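Local coordinates for protein leucyl aminopeptidase (Trypanosoma brucei brucei, PDB 5NTD) that probably removes leucine and other N-terminal residues from peptides as a manganese-dependent M17 aminopeptidase, and binds the inhibitor bestatin at its metal site, at residues A427-C439 against T507-R519. Residues are numbered along the deposited sequence; the frame is centred on the assembly and turned at random. Where two conformers were deposited one is given.
Sequences AMLRAGRESGETC and TGFGPALLTEYFR
The end of helix 422-435 packs on helix 511-519 through Ala431, Met428, Leu513 and Tyr517 in the buried interior of the catalytic domain, the axes of segments 427-435 and 511-519 passing 8.3 Å apart at 120°, while Glu437, just past the first helix, binds the start of the second. Small Ala431 permits the close approach: its CB lies 3.6 Å from Tyr517 N. Leu513 is a knob in the hole formed by Met428, Ala431, Gly432 and Ser435, its CD1 tight against Gly432 CA at 3.5 Å; glycine suits position 432 because Glu437 O packs where a side chain would start. Met428 bends at chi2 (59°) and chi3, which lays CE over one face of the Tyr517 ring, 3.8 Å from its centroid, in a CH-pi contact; SD stands obliquely to the ring in a Met-aromatic contact. Beneath this apolar layer runs the central sheet of the M17 catalytic fold, with Ile397 touching both Met428 and Tyr517.

Gly510 is the N-cap residue, and a carboxylate from outside the helix serves its first turn. Glu437 runs alongside the Phe509 ring, CB over one face, and delivers OE1 to Gly510 N (2.8 Å) and Leu513 N (3.0 Å), which arrive from opposite faces of the carboxylate plane. The helix's N-terminal end and a salt bridge from OE2 to Arg159 would both favour a charged Glu437. Ser435 OG, donating to Ala431 O at 2.7 Å, accepts from Glu437 N in an ST turn that steadies the glutamate's backbone.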
loop_
_atom_site.group_PDB
_atom_site.type_symbol
_atom_site.label_atom_id
_atom_site.label_comp_id
_atom_site.label_asym_id
_atom_site.label_seq_id
_atom_site.Cartn_x
_atom_site.Cartn_y
_atom_site.Cartn_z
ATOM N N ALA G 427 -27.223 4.874 -33.035
ATOM C CA ALA G 427 -28.618 4.816 -32.567
ATOM C C ALA G 427 -28.719 4.844 -31.048
ATOM O O ALA G 427 -29.551 5.542 -30.490
ATOM C CB ALA G 427 -29.314 3.562 -33.115
ATOM N N MET G 428 -27.881 4.062 -30.381
ATOM C CA MET G 428 -27.857 4.083 -28.891
ATOM C C MET G 428 -27.383 5.422 -28.336
ATOM O O MET G 428 -27.952 5.956 -27.397
ATOM C CB MET G 428 -27.019 2.957 -28.348
ATOM C CG MET G 428 -27.135 2.779 -26.841
ATOM S SD MET G 428 -28.807 2.446 -26.259
ATOM C CE MET G 428 -29.024 0.752 -26.748
ATOM N N LEU G 429 -26.405 6.003 -28.991
ATOM C CA LEU G 429 -25.983 7.384 -28.634
ATOM C C LEU G 429 -27.106 8.443 -28.751
ATOM O O LEU G 429 -27.276 9.303 -27.896
ATOM C CB LEU G 429 -24.790 7.854 -29.453
ATOM C CG LEU G 429 -23.476 7.153 -29.128
ATOM C CD1 LEU G 429 -22.436 7.485 -30.190
ATOM C CD2 LEU G 429 -22.967 7.523 -27.745
ATOM N N ARG G 430 -27.828 8.362 -29.875
ATOM C CA ARG G 430 -29.010 9.232 -30.139
ATOM C C ARG G 430 -30.044 9.014 -29.018
ATOM O O ARG G 430 -30.543 9.972 -28.432
ATOM C CB ARG G 430 -29.647 9.026 -31.535
ATOM N N ALA G 431 -30.299 7.755 -28.691
ATOM C CA ALA G 431 -31.243 7.438 -27.617
ATOM C C ALA G 431 -30.812 7.999 -26.247
ATOM O O ALA G 431 -31.619 8.469 -25.452
ATOM C CB ALA G 431 -31.433 5.935 -27.508
ATOM N N GLY G 432 -29.516 7.969 -26.006
ATOM C CA GLY G 432 -28.961 8.595 -24.808
ATOM C C GLY G 432 -29.179 10.109 -24.734
ATOM O O GLY G 432 -29.520 10.639 -23.660
ATOM N N ARG G 433 -28.946 10.791 -25.846
ATOM C CA ARG G 433 -29.120 12.239 -25.915
ATOM C C ARG G 433 -30.582 12.662 -25.781
ATOM O O ARG G 433 -30.895 13.677 -25.188
ATOM C CB ARG G 433 -28.512 12.804 -27.183
ATOM C CG ARG G 433 -26.994 12.930 -27.143
ATOM C CD ARG G 433 -26.407 13.606 -28.387
ATOM N NE ARG G 433 -25.874 12.599 -29.317
ATOM C CZ ARG G 433 -26.420 12.175 -30.462
ATOM N NH1 ARG G 433 -27.563 12.683 -30.939
ATOM N NH2 ARG G 433 -25.791 11.220 -31.125
ATOM N N GLU G 434 -31.460 11.873 -26.372
ATOM C CA GLU G 434 -32.909 12.139 -26.317
ATOM C C GLU G 434 -33.489 11.836 -24.938
ATOM O O GLU G 434 -34.250 12.619 -24.393
ATOM C CB GLU G 434 -33.678 11.319 -27.352
ATOM C CG GLU G 434 -33.542 11.839 -28.773
ATOM C CD GLU G 434 -34.244 13.182 -28.977
ATOM O OE1 GLU G 434 -35.422 13.325 -28.544
ATOM O OE2 GLU G 434 -33.624 14.058 -29.607
ATOM N N SER G 435 -33.118 10.679 -24.388
ATOM C CA SER G 435 -33.622 10.244 -23.067
ATOM C C SER G 435 -33.010 10.992 -21.900
ATOM O O SER G 435 -33.549 10.994 -20.804
ATOM C CB SER G 435 -33.372 8.766 -22.855
ATOM O OG SER G 435 -31.967 8.489 -22.728
ATOM N N GLY G 436 -31.851 11.575 -22.123
ATOM C CA GLY G 436 -31.046 12.162 -21.023
ATOM C C GLY G 436 -30.063 11.182 -20.366
ATOM O O GLY G 436 -29.174 11.582 -19.624
ATOM N N GLU G 437 -30.262 9.893 -20.625
ATOM C CA GLU G 437 -29.431 8.802 -20.046
ATOM C C GLU G 437 -28.249 8.562 -20.968
ATOM O O GLU G 437 -28.200 7.625 -21.771
ATOM C CB GLU G 437 -30.277 7.581 -19.752
ATOM C CG GLU G 437 -31.293 7.925 -18.660
ATOM C CD GLU G 437 -32.202 6.808 -18.211
ATOM O OE1 GLU G 437 -32.110 5.705 -18.759
ATOM O OE2 GLU G 437 -33.016 7.060 -17.279
ATOM N N THR G 438 -27.328 9.511 -20.899
ATOM C CA THR G 438 -26.302 9.707 -21.935
ATOM C C THR G 438 -25.233 8.608 -21.940
ATOM O O THR G 438 -24.949 8.029 -20.927
ATOM C CB THR G 438 -25.587 11.055 -21.794
ATOM O OG1 THR G 438 -25.231 11.247 -20.431
ATOM C CG2 THR G 438 -26.490 12.183 -22.223
ATOM N N CYS G 439 -24.709 8.348 -23.125
ATOM C CA CYS G 439 -23.656 7.395 -23.386
ATOM C C CYS G 439 -22.508 8.029 -24.159
ATOM O O CYS G 439 -22.629 9.115 -24.711
ATOM C CB CYS G 439 -24.176 6.162 -24.169
ATOM S SG CYS G 439 -25.533 5.326 -23.348
ATOM N N THR G 507 -29.689 6.080 -9.416
ATOM C CA THR G 507 -30.238 7.067 -10.358
ATOM C C THR G 507 -31.406 6.517 -11.192
ATOM O O THR G 507 -32.102 7.263 -11.842
ATOM C CB THR G 507 -29.165 7.550 -11.359
ATOM O OG1 THR G 507 -28.580 6.408 -11.989
ATOM C CG2 THR G 507 -28.126 8.335 -10.672
ATOM N N GLY G 508 -31.538 5.204 -11.235
ATOM C CA GLY G 508 -32.472 4.546 -12.139
ATOM C C GLY G 508 -32.084 4.712 -13.605
ATOM O O GLY G 508 -32.931 4.662 -14.500
ATOM N N PHE G 509 -30.803 4.895 -13.861
ATOM C CA PHE G 509 -30.270 4.998 -15.237
ATOM C C PHE G 509 -30.393 3.668 -15.955
ATOM O O PHE G 509 -30.047 2.624 -15.416
ATOM C CB PHE G 509 -28.795 5.421 -15.182
ATOM C CG PHE G 509 -28.122 5.601 -16.519
ATOM C CD1 PHE G 509 -27.710 4.503 -17.274
ATOM C CD2 PHE G 509 -27.785 6.864 -16.960
ATOM C CE1 PHE G 509 -27.029 4.676 -18.467
ATOM C CE2 PHE G 509 -27.115 7.044 -18.152
ATOM C CZ PHE G 509 -26.735 5.957 -18.902
ATOM N N GLY G 510 -30.849 3.733 -17.186
ATOM C CA GLY G 510 -30.848 2.579 -18.096
ATOM C C GLY G 510 -32.180 2.296 -18.766
ATOM O O GLY G 510 -32.244 2.145 -20.000
ATOM N N PRO G 511 -33.254 2.184 -17.987
ATOM C CA PRO G 511 -34.546 1.836 -18.591
ATOM C C PRO G 511 -35.074 2.817 -19.627
ATOM O O PRO G 511 -35.473 2.417 -20.703
ATOM C CB PRO G 511 -35.480 1.769 -17.392
ATOM C CG PRO G 511 -34.582 1.357 -16.280
ATOM C CD PRO G 511 -33.301 2.085 -16.532
ATOM N N ALA G 512 -35.027 4.095 -19.321
ATOM C CA ALA G 512 -35.487 5.131 -20.258
ATOM C C ALA G 512 -34.636 5.152 -21.531
ATOM O O ALA G 512 -35.131 5.380 -22.629
ATOM C CB ALA G 512 -35.487 6.501 -19.616
ATOM N N LEU G 513 -33.340 4.941 -21.365
ATOM C CA LEU G 513 -32.406 4.796 -22.510
ATOM C C LEU G 513 -32.925 3.710 -23.469
ATOM O O LEU G 513 -33.051 3.934 -24.663
ATOM C CB LEU G 513 -31.001 4.419 -22.043
ATOM C CG LEU G 513 -29.943 4.096 -23.106
ATOM C CD1 LEU G 513 -29.701 5.290 -24.000
ATOM C CD2 LEU G 513 -28.663 3.690 -22.406
ATOM N N LEU G 514 -33.222 2.552 -22.909
ATOM C CA LEU G 514 -33.744 1.440 -23.691
ATOM C C LEU G 514 -35.107 1.787 -24.354
ATOM O O LEU G 514 -35.336 1.483 -25.514
ATOM C CB LEU G 514 -33.924 0.199 -22.838
ATOM C CG LEU G 514 -32.657 -0.485 -22.348
ATOM C CD1 LEU G 514 -32.991 -1.627 -21.405
ATOM C CD2 LEU G 514 -31.842 -1.008 -23.531
ATOM N N THR G 515 -35.985 2.404 -23.583
ATOM C CA THR G 515 -37.289 2.755 -24.077
ATOM C C THR G 515 -37.143 3.635 -25.318
ATOM O O THR G 515 -37.775 3.395 -26.335
ATOM C CB THR G 515 -38.126 3.454 -23.014
ATOM O OG1 THR G 515 -38.327 2.543 -21.921
ATOM C CG2 THR G 515 -39.504 3.843 -23.579
ATOM N N GLU G 516 -36.262 4.621 -25.220
ATOM C CA GLU G 516 -36.033 5.564 -26.302
ATOM C C GLU G 516 -35.377 4.859 -27.475
ATOM O O GLU G 516 -35.736 5.085 -28.645
ATOM C CB GLU G 516 -35.222 6.739 -25.818
ATOM C CG GLU G 516 -34.865 7.755 -26.893
ATOM C CD GLU G 516 -36.084 8.422 -27.543
ATOM O OE1 GLU G 516 -37.153 8.510 -26.895
ATOM O OE2 GLU G 516 -35.966 8.837 -28.724
ATOM N N TYR G 517 -34.438 3.969 -27.179
ATOM C CA TYR G 517 -33.782 3.166 -28.234
ATOM C C TYR G 517 -34.839 2.321 -29.010
ATOM O O TYR G 517 -34.875 2.312 -30.253
ATOM C CB TYR G 517 -32.654 2.274 -27.654
ATOM C CG TYR G 517 -32.026 1.295 -28.649
ATOM C CD1 TYR G 517 -31.116 1.718 -29.584
ATOM C CD2 TYR G 517 -32.415 -0.027 -28.677
ATOM C CE1 TYR G 517 -30.596 0.835 -30.537
ATOM C CE2 TYR G 517 -31.908 -0.920 -29.615
ATOM C CZ TYR G 517 -31.013 -0.490 -30.543
ATOM O OH TYR G 517 -30.506 -1.371 -31.471
ATOM N N PHE G 518 -35.675 1.638 -28.263
ATOM C CA PHE G 518 -36.754 0.803 -28.863
ATOM C C PHE G 518 -37.727 1.649 -29.740
ATOM O O PHE G 518 -38.107 1.248 -30.817
ATOM C CB PHE G 518 -37.587 0.087 -27.802
ATOM C CG PHE G 518 -36.828 -0.893 -26.973
ATOM C CD1 PHE G 518 -35.715 -1.530 -27.455
ATOM C CD2 PHE G 518 -37.263 -1.194 -25.698
ATOM C CE1 PHE G 518 -35.016 -2.449 -26.666
ATOM C CE2 PHE G 518 -36.594 -2.101 -24.906
ATOM C CZ PHE G 518 -35.466 -2.741 -25.400
ATOM N N ARG G 519 -38.031 2.840 -29.261
ATOM C CA ARG G 519 -38.918 3.791 -29.953
ATOM C C ARG G 519 -38.466 4.111 -31.380
ATOM O O ARG G 519 -39.301 4.224 -32.267
ATOM C CB ARG G 519 -39.033 5.121 -29.211
ATOM C CG ARG G 519 -40.385 5.408 -28.597
ATOM C CD ARG G 519 -40.357 6.356 -27.408
ATOM N NE ARG G 519 -39.743 7.658 -27.649
ATOM C CZ ARG G 519 -40.366 8.751 -28.098
ATOM N NH1 ARG G 519 -41.651 8.745 -28.426
ATOM N NH2 ARG G 519 -39.663 9.879 -28.215
HETATM O O HOH W 1 -34.722 5.572 -16.482
#